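Local coordinates for protein 23S rRNA (guanine(2535)-N(1))-methyltransferase (Streptomyces viridochromogenes, PDB 1O9G) that methylates N1 of guanine-2535 in 23S ribosomal RNA, using S-adenosyl-L-methionine as methyl donor, and thereby confers resistance to the orthosomycin antibiotic avilamycin, at residues A[23-28]-A[90-95]. The protein carries 3 engineered substitutions. Sequence-based numbering, arbitrary orientation.
Sequences HSAPGY and LELAAK
The imidazole of H23 presents one face to K95. In a CH-pi contact, CB of K95 stands 4.1 Å from the centroid of the H23 ring, 28° off the ring normal. The lysine chain then passes across this same face, the two side chains meeting at about a right angle. A bend in the lysine (chi3 82°) turns its CE back over the ring, 3.8 Å from NE2 of H23. ND1 of H23 is hydrogen-bonded to a residue adjoining one of the two segments, which should restrict rotation of the imidazole. The backbone N of H23 is hydrogen-bonded to OD1 of N96, the residue that follows K95 on helix 87-98, and this bond ties the loop backbone at H23 to the helix.

One turn back along the helix, L92 adds a second, aliphatic contact. Its CG is anti to the backbone N (chi1 -165°), and the fork of methyls reaches the loop: CD1 meets CB of H23 at 3.8 Å, while CD2 lies 3.7 Å from the carbonyl O of S24. CD2 also faces the methyl of A25, although that pair is modelled too close for its spacing to be trusted.

The contact thus sets H23 to A25, in the loop ahead of helix 33-45, against helix 87-98, which follows strand 77-84 in this Rossmann-like methyltransferase domain. L92 and Y28 both touch S62, in the glycine-rich loop after strand 53-57, which in class I methyltransferases typically borders the cofactor site.

With NZ of K95 still 4.4 Å from NE2 of H23, the pair meets through lysine carbons rather than a polar bond; a positive charge on the imidazole would probably be disfavoured by the nearby ammonium group.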
loop_
_atom_site.group_PDB
_atom_site.type_symbol
_atom_site.label_atom_id
_atom_site.label_comp_id
_atom_site.label_asym_id
_atom_site.label_seq_id
_atom_site.Cartn_x
_atom_site.Cartn_y
_atom_site.Cartn_z
ATOM N N HIS A 23 2.758 -3.991 12.218
ATOM C CA HIS A 23 2.292 -5.299 12.654
ATOM C C HIS A 23 2.444 -6.349 11.582
ATOM O O HIS A 23 2.120 -6.099 10.419
ATOM C CB HIS A 23 0.830 -5.211 13.055
ATOM C CG HIS A 23 0.606 -4.377 14.267
ATOM N ND1 HIS A 23 0.164 -3.075 14.230
ATOM C CD2 HIS A 23 0.798 -4.670 15.569
ATOM C CE1 HIS A 23 0.066 -2.615 15.468
ATOM N NE2 HIS A 23 0.433 -3.565 16.293
ATOM N N SER A 24 2.967 -7.508 12.022
ATOM C CA SER A 24 3.184 -8.694 11.191
ATOM C C SER A 24 2.038 -9.684 11.361
ATOM O O SER A 24 1.352 -9.687 12.372
ATOM C CB SER A 24 4.528 -9.368 11.562
ATOM O OG SER A 24 4.588 -9.678 12.944
ATOM N N ALA A 25 1.893 -10.557 10.383
ATOM C CA ALA A 25 0.917 -11.621 10.386
ATOM C C ALA A 25 1.539 -12.886 9.793
ATOM O O ALA A 25 2.321 -12.803 8.872
ATOM C CB ALA A 25 -0.252 -11.198 9.536
ATOM N N PRO A 26 1.178 -14.067 10.270
ATOM C CA PRO A 26 1.700 -15.299 9.675
ATOM C C PRO A 26 1.172 -15.544 8.251
ATOM O O PRO A 26 1.877 -16.098 7.419
ATOM C CB PRO A 26 1.211 -16.372 10.642
ATOM C CG PRO A 26 -0.018 -15.751 11.298
ATOM C CD PRO A 26 0.263 -14.326 11.394
ATOM N N GLY A 27 -0.059 -15.119 7.987
ATOM C CA GLY A 27 -0.725 -15.396 6.729
ATOM C C GLY A 27 -0.565 -14.378 5.622
ATOM O O GLY A 27 -1.083 -14.585 4.519
ATOM N N TYR A 28 0.138 -13.296 5.916
ATOM C CA TYR A 28 0.304 -12.195 4.983
ATOM C C TYR A 28 1.734 -11.783 4.921
ATOM O O TYR A 28 2.422 -11.709 5.931
ATOM C CB TYR A 28 -0.538 -10.995 5.387
ATOM C CG TYR A 28 -1.960 -11.268 5.172
ATOM C CD1 TYR A 28 -2.536 -11.088 3.929
ATOM C CD2 TYR A 28 -2.730 -11.841 6.185
ATOM C CE1 TYR A 28 -3.848 -11.404 3.719
ATOM C CE2 TYR A 28 -4.035 -12.159 5.987
ATOM C CZ TYR A 28 -4.598 -11.953 4.753
ATOM O OH TYR A 28 -5.917 -12.274 4.563
ATOM N N LEU A 90 -8.446 -7.649 7.603
ATOM C CA LEU A 90 -8.816 -6.278 7.916
ATOM C C LEU A 90 -8.653 -5.869 9.365
ATOM O O LEU A 90 -8.384 -4.716 9.635
ATOM C CB LEU A 90 -10.191 -5.949 7.394
ATOM C CG LEU A 90 -10.359 -5.916 5.871
ATOM C CD1 LEU A 90 -11.784 -5.626 5.495
ATOM C CD2 LEU A 90 -9.444 -4.877 5.277
ATOM N N GLU A 91 -8.785 -6.813 10.282
ATOM C CA GLU A 91 -8.543 -6.554 11.693
ATOM C C GLU A 91 -7.102 -6.107 11.881
ATOM O O GLU A 91 -6.826 -5.139 12.575
ATOM C CB GLU A 91 -8.793 -7.819 12.565
ATOM C CG GLU A 91 -10.204 -8.425 12.598
ATOM C CD GLU A 91 -10.339 -9.645 13.555
ATOM O OE1 GLU A 91 -9.316 -10.300 13.845
ATOM O OE2 GLU A 91 -11.454 -9.981 14.025
ATOM N N LEU A 92 -6.174 -6.791 11.229
ATOM C CA LEU A 92 -4.772 -6.433 11.342
ATOM C C LEU A 92 -4.476 -5.138 10.585
ATOM O O LEU A 92 -3.721 -4.308 11.072
ATOM C CB LEU A 92 -3.887 -7.549 10.842
ATOM C CG LEU A 92 -2.408 -7.427 11.236
ATOM C CD1 LEU A 92 -2.185 -7.576 12.754
ATOM C CD2 LEU A 92 -1.639 -8.494 10.511
ATOM N N ALA A 93 -5.096 -4.945 9.421
ATOM C CA ALA A 93 -4.937 -3.708 8.664
ATOM C C ALA A 93 -5.366 -2.507 9.488
ATOM O O ALA A 93 -4.735 -1.461 9.465
ATOM C CB ALA A 93 -5.666 -3.731 7.328
ATOM N N ALA A 94 -6.415 -2.686 10.277
ATOM C CA ALA A 94 -6.908 -1.608 11.105
ATOM C C ALA A 94 -5.874 -1.252 12.182
ATOM O O ALA A 94 -5.698 -0.088 12.487
ATOM C CB ALA A 94 -8.224 -1.971 11.727
ATOM N N LYS A 95 -5.210 -2.243 12.778
ATOM C CA LYS A 95 -4.139 -1.986 13.741
ATOM C C LYS A 95 -3.002 -1.225 13.082
ATOM O O LYS A 95 -2.424 -0.318 13.677
ATOM C CB LYS A 95 -3.599 -3.279 14.386
ATOM C CG LYS A 95 -4.556 -3.941 15.332
ATOM C CD LYS A 95 -3.885 -5.128 16.025
ATOM C CE LYS A 95 -3.027 -4.719 17.214
ATOM N NZ LYS A 95 -2.802 -5.866 18.131
#